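Local atomic coordinates of Asp (Solanum tuberosum, PDB entry 3RFI), a protein that forms the saposin-like domain of a plant aspartic protease, a small disulfide-bonded helical module that probably acts on membranes, as its saposin relatives do. Residues 30-36 with 76-81; 39-43 with 72-77. One frame throughout, in Å; residues are numbered along the deposited sequence. Where two conformers were deposited one is given.

Contact 1. Residues 30-36 with 76-81; sequences VRPDQVC and CEMAVV
A disulfide-anchored helix-helix contact joins the short helix 32-38 to the middle of the long helix 71-87. Residues 30 and 31 are extended, with Arg31 at the N-cap position; from Pro32 the backbone is helical, and Val35 N bonds back to Arg31 O at 2.9 Å. Proline suits this first turn because its phi is already helical and its missing NH costs no bond. Residues 76-81 are helical throughout. The axes of helical residues 32-36 and 76-81 approach to 8.6 Å, and their directions differ by 120°, so the short helix runs obliquely back across the long one. Pro32 lies opposite Glu77 (CA-CA 4.8 Å) and Cys36 opposite Cys76 (CA-CA 6.0 Å). The covalent link joins Cys36 SG (chi1 m) to Cys76 SG (chi1 t) at 2.0 Å, with chi3 -92°. One turn on, buried Val80 (chi1 t) fills the angle between the backbones: its CG1 meets Val30 CG2 at 3.5 Å and Pro32 CG at 3.7 Å, while its CG2 meets Val35 CG1 at 3.9 Å and Cys36 SG at 3.8 Å. A compact branched side chain suits so tight a space. Pro32 CG also touches Val81 CG2 at 3.7 Å. Glu77 (chi1 m, chi2 t) lays its methylenes on Pro32: its CG is 3.9 Å from Pro32 CB, while its OE1 ends 3.1 Å from Asp33 CB; Asp33, with chi1 p, keeps its own carboxylate farther off. A cystine joining two helices is characteristic of the saposin fold, whose helices are held together by three disulfides.

Contact 2. Residues 39-43 with 72-77; sequences AGLCF and LCTACE
Residues 39-43 form a turn that leaves helix 32-38 and lies against the first turns of helix 71-87. Gly40 ends the short helix in a Schellman motif; its phi/psi of 83/16° is easy for a residue without a CB and sends the chain back toward the long helix. Leu41 follows at -109/-15°, then Cys42 and Phe43 are extended. Leu41 is the main bump. Its chi1 m, chi2 t rotamer sets the branched end into the hollow between Leu72 and Cys76, one turn apart: CD2 lies 4.2 Å from Leu72 CB, and CD1 lies 3.9 Å from Cys76 CB. Leucine has the length to bridge the gap and the fork to touch both residues. The Leu41 backbone comes close too, with O 3.1 Å from Cys73 CB. Next to this apolar patch, Cys42 faces Cys73 at a CA-CA distance of 4.7 Å. Their side chains leave sideways and join through Cys42 SG (chi1 m) and Cys73 SG (chi1 t) at 2.1 Å, with chi3 105°. Glu77, a turn beyond Cys73, brings OE1 to 3.7 Å from Cys42 SG and borders the disulfide. No hydrogen bond crosses the interface, so apolar packing and the covalent link define it. Such a cystine, tying the loop after a short helix to the start of a long one, belongs to the disulfide framework of saposin-like domains.

In the fold
Contacts 1 and 2 are neighbouring parts of one disulfide-linked end of the domain, their centres 7 Å apart. Both use helix 71-87 and share Cys76 and Glu77. Across them, Cys36 SG lies 4.5 Å from Cys42 SG, so the two cystines sit close together. Cys36 O also makes probable hydrogen bonds to Leu41 N (2.8 Å) and Cys42 N (3.3 Å), which would hold the turn of contact 2 against the C-terminal end of the short helix of contact 1. The third disulfide, Cys11-Cys104, joins helix 6-29 to helix 90-104. The chain carries saposin region 2 before region 1, the permuted order of plant saposin-like inserts, and both contacts pair one region with the other.

Contact 1. Residues 30-36 with 76-81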
loop_
_atom_site.group_PDB
_atom_site.type_symbol
_atom_site.label_atom_id
_atom_site.label_comp_id
_atom_site.label_asym_id
_atom_site.label_seq_id
_atom_site.Cartn_x
_atom_site.Cartn_y
_atom_site.Cartn_z
ATOM N N VAL A 30 -1.682 3.123 -6.091
ATOM C CA VAL A 30 -2.963 2.463 -6.428
ATOM C C VAL A 30 -3.851 3.328 -7.332
ATOM O O VAL A 30 -3.988 4.519 -7.103
ATOM C CB VAL A 30 -3.667 1.849 -5.248
ATOM C CG1 VAL A 30 -3.323 2.442 -3.988
ATOM C CG2 VAL A 30 -5.205 1.828 -5.437
ATOM N N ARG A 31 -4.405 2.746 -8.392
ATOM C CA ARG A 31 -5.223 3.536 -9.318
ATOM C C ARG A 31 -6.616 2.998 -9.259
ATOM O O ARG A 31 -6.832 1.894 -9.688
ATOM C CB ARG A 31 -4.691 3.448 -10.750
ATOM C CG ARG A 31 -3.357 4.212 -10.940
ATOM C CD ARG A 31 -2.611 3.702 -12.175
ATOM N NE ARG A 31 -2.362 2.247 -12.152
ATOM C CZ ARG A 31 -1.274 1.651 -12.662
ATOM N NH1 ARG A 31 -0.293 2.372 -13.226
ATOM N NH2 ARG A 31 -1.156 0.327 -12.600
ATOM N N PRO A 32 -7.551 3.767 -8.671
ATOM C CA PRO A 32 -8.930 3.309 -8.491
ATOM C C PRO A 32 -9.461 2.792 -9.794
ATOM O O PRO A 32 -10.141 1.783 -9.820
ATOM C CB PRO A 32 -9.653 4.620 -8.106
ATOM C CG PRO A 32 -8.638 5.211 -7.225
ATOM C CD PRO A 32 -7.363 5.101 -8.062
ATOM N N ASP A 33 -9.189 3.488 -10.885
ATOM C CA ASP A 33 -9.748 3.024 -12.145
ATOM C C ASP A 33 -9.267 1.668 -12.628
ATOM O O ASP A 33 -10.035 0.873 -13.186
ATOM C CB ASP A 33 -9.687 4.082 -13.241
ATOM C CG ASP A 33 -8.285 4.471 -13.637
ATOM O OD1 ASP A 33 -8.183 5.124 -14.685
ATOM O OD2 ASP A 33 -7.289 4.187 -12.929
ATOM N N GLN A 34 -8.000 1.402 -12.371
ATOM C CA GLN A 34 -7.363 0.150 -12.752
ATOM C C GLN A 34 -7.880 -0.963 -11.862
ATOM O O GLN A 34 -8.159 -2.056 -12.338
ATOM C CB GLN A 34 -5.853 0.282 -12.520
ATOM C CG GLN A 34 -5.090 -0.414 -13.485
ATOM C CD GLN A 34 -5.395 0.055 -14.912
ATOM O OE1 GLN A 34 -5.208 1.238 -15.276
ATOM N NE2 GLN A 34 -5.863 -0.882 -15.728
ATOM N N VAL A 35 -7.963 -0.680 -10.567
ATOM C CA VAL A 35 -8.425 -1.667 -9.602
ATOM C C VAL A 35 -9.885 -1.987 -9.942
ATOM O O VAL A 35 -10.248 -3.144 -10.059
ATOM C CB VAL A 35 -8.391 -1.117 -8.167
ATOM C CG1 VAL A 35 -9.061 -2.110 -7.235
ATOM C CG2 VAL A 35 -6.973 -0.981 -7.684
ATOM N N CYS A 36 -10.680 -0.944 -10.180
ATOM C CA CYS A 36 -12.100 -1.125 -10.557
ATOM C C CYS A 36 -12.317 -1.814 -11.893
ATOM O O CYS A 36 -13.259 -2.588 -12.050
ATOM C CB CYS A 36 -12.754 0.227 -10.503
ATOM S SG CYS A 36 -12.857 0.661 -8.729
ATOM N N CYS A 76 -17.223 2.230 -7.145
ATOM C CA CYS A 76 -16.048 1.456 -6.909
ATOM C C CYS A 76 -14.854 2.417 -6.767
ATOM O O CYS A 76 -13.991 2.208 -5.922
ATOM C CB CYS A 76 -15.774 0.550 -8.135
ATOM S SG CYS A 76 -14.331 -0.520 -7.944
ATOM N N GLU A 77 -14.713 3.369 -7.682
ATOM C CA GLU A 77 -13.541 4.218 -7.628
ATOM C C GLU A 77 -13.545 5.050 -6.307
ATOM O O GLU A 77 -12.504 5.227 -5.702
ATOM C CB GLU A 77 -13.560 5.187 -8.784
ATOM C CG GLU A 77 -13.041 4.439 -10.057
ATOM C CD GLU A 77 -13.225 5.192 -11.338
ATOM O OE1 GLU A 77 -12.547 4.808 -12.312
ATOM O OE2 GLU A 77 -14.061 6.111 -11.406
ATOM N N MET A 78 -14.708 5.512 -5.898
ATOM C CA MET A 78 -14.860 6.206 -4.597
ATOM C C MET A 78 -14.446 5.297 -3.483
ATOM O O MET A 78 -13.701 5.753 -2.604
ATOM C CB MET A 78 -16.297 6.648 -4.363
ATOM C CG MET A 78 -16.678 7.956 -4.943
ATOM S SD MET A 78 -18.443 8.290 -4.983
ATOM C CE MET A 78 -19.058 7.038 -3.878
ATOM N N ALA A 79 -14.876 4.018 -3.517
ATOM C CA ALA A 79 -14.469 3.077 -2.508
ATOM C C ALA A 79 -12.936 2.904 -2.494
ATOM O O ALA A 79 -12.386 2.851 -1.416
ATOM C CB ALA A 79 -15.166 1.729 -2.625
ATOM N N VAL A 80 -12.280 2.785 -3.658
ATOM C CA VAL A 80 -10.818 2.619 -3.723
ATOM C C VAL A 80 -10.111 3.868 -3.195
ATOM O O VAL A 80 -9.165 3.757 -2.438
ATOM C CB VAL A 80 -10.288 2.251 -5.129
ATOM C CG1 VAL A 80 -8.724 2.191 -5.171
ATOM C CG2 VAL A 80 -10.883 0.840 -5.527
ATOM N N VAL A 81 -10.551 5.046 -3.608
ATOM C CA VAL A 81 -9.993 6.278 -3.001
ATOM C C VAL A 81 -10.124 6.247 -1.456
ATOM O O VAL A 81 -9.210 6.612 -0.723
ATOM C CB VAL A 81 -10.763 7.503 -3.563
ATOM C CG1 VAL A 81 -10.441 8.770 -2.743
ATOM C CG2 VAL A 81 -10.466 7.633 -5.031
#

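Contact 2. Residues 39-43 with 72-77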
loop_
_atom_site.group_PDB
_atom_site.type_symbol
_atom_site.label_atom_id
_atom_site.label_comp_id
_atom_site.label_asym_id
_atom_site.label_seq_id
_atom_site.Cartn_x
_atom_site.Cartn_y
_atom_site.Cartn_z
ATOM N N ALA A 39 -11.797 -5.377 -11.202
ATOM C CA ALA A 39 -13.038 -5.869 -10.565
ATOM C C ALA A 39 -14.215 -6.002 -11.519
ATOM O O ALA A 39 -15.273 -6.430 -11.101
ATOM C CB ALA A 39 -13.420 -4.970 -9.399
ATOM N N GLY A 40 -14.039 -5.567 -12.775
ATOM C CA GLY A 40 -15.058 -5.724 -13.785
ATOM C C GLY A 40 -16.074 -4.594 -13.680
ATOM O O GLY A 40 -17.174 -4.714 -14.186
ATOM N N LEU A 41 -15.760 -3.514 -12.968
ATOM C CA LEU A 41 -16.790 -2.528 -12.738
ATOM C C LEU A 41 -16.553 -1.246 -13.527
ATOM O O LEU A 41 -17.494 -0.472 -13.690
ATOM C CB LEU A 41 -16.944 -2.160 -11.256
ATOM C CG LEU A 41 -17.272 -3.372 -10.367
ATOM C CD1 LEU A 41 -17.292 -2.921 -8.941
ATOM C CD2 LEU A 41 -18.618 -3.916 -10.789
ATOM N N CYS A 42 -15.338 -1.066 -14.049
ATOM C CA CYS A 42 -14.997 0.100 -14.863
ATOM C C CYS A 42 -14.352 -0.354 -16.109
ATOM O O CYS A 42 -13.784 -1.424 -16.154
ATOM C CB CYS A 42 -13.960 0.996 -14.146
ATOM S SG CYS A 42 -14.669 1.784 -12.690
ATOM N N PHE A 43 -14.376 0.501 -17.118
ATOM C CA PHE A 43 -13.640 0.227 -18.318
ATOM C C PHE A 43 -12.366 1.077 -18.415
ATOM O O PHE A 43 -12.398 2.270 -18.174
ATOM C CB PHE A 43 -14.500 0.382 -19.562
ATOM C CG PHE A 43 -13.689 0.558 -20.804
ATOM C CD1 PHE A 43 -12.748 -0.421 -21.190
ATOM C CD2 PHE A 43 -13.816 1.730 -21.589
ATOM C CE1 PHE A 43 -11.942 -0.250 -22.398
ATOM C CE2 PHE A 43 -13.028 1.905 -22.771
ATOM C CZ PHE A 43 -12.095 0.909 -23.167
ATOM N N LEU A 72 -21.736 1.718 -10.764
ATOM C CA LEU A 72 -20.868 0.957 -9.880
ATOM C C LEU A 72 -19.409 1.274 -10.165
ATOM O O LEU A 72 -18.562 0.997 -9.366
ATOM C CB LEU A 72 -21.077 -0.552 -9.983
ATOM C CG LEU A 72 -22.449 -1.017 -9.474
ATOM C CD1 LEU A 72 -22.555 -2.460 -9.953
ATOM C CD2 LEU A 72 -22.351 -0.922 -7.975
ATOM N N CYS A 73 -19.109 1.760 -11.359
ATOM C CA CYS A 73 -17.747 2.133 -11.647
ATOM C C CYS A 73 -17.379 3.329 -10.728
ATOM O O CYS A 73 -16.361 3.346 -10.030
ATOM C CB CYS A 73 -17.625 2.584 -13.105
ATOM S SG CYS A 73 -15.959 3.241 -13.358
ATOM N N THR A 74 -18.209 4.344 -10.760
ATOM C CA THR A 74 -17.966 5.520 -9.961
ATOM C C THR A 74 -17.923 5.169 -8.460
ATOM O O THR A 74 -17.088 5.671 -7.733
ATOM C CB THR A 74 -19.070 6.539 -10.244
ATOM O OG1 THR A 74 -19.196 6.678 -11.661
ATOM C CG2 THR A 74 -18.738 7.886 -9.638
ATOM N N ALA A 75 -18.838 4.319 -8.000
ATOM C CA ALA A 75 -18.847 3.927 -6.578
ATOM C C ALA A 75 -17.623 3.109 -6.246
ATOM O O ALA A 75 -17.021 3.286 -5.173
ATOM C CB ALA A 75 -20.184 3.142 -6.230
ATOM N N CYS A 76 -17.223 2.230 -7.145
ATOM C CA CYS A 76 -16.048 1.456 -6.909
ATOM C C CYS A 76 -14.854 2.417 -6.767
ATOM O O CYS A 76 -13.991 2.208 -5.922
ATOM C CB CYS A 76 -15.774 0.550 -8.135
ATOM S SG CYS A 76 -14.331 -0.520 -7.944
ATOM N N GLU A 77 -14.713 3.369 -7.682
ATOM C CA GLU A 77 -13.541 4.218 -7.628
ATOM C C GLU A 77 -13.545 5.050 -6.307
ATOM O O GLU A 77 -12.504 5.227 -5.702
ATOM C CB GLU A 77 -13.560 5.187 -8.784
ATOM C CG GLU A 77 -13.041 4.439 -10.057
ATOM C CD GLU A 77 -13.225 5.192 -11.338
ATOM O OE1 GLU A 77 -12.547 4.808 -12.312
ATOM O OE2 GLU A 77 -14.061 6.111 -11.406
#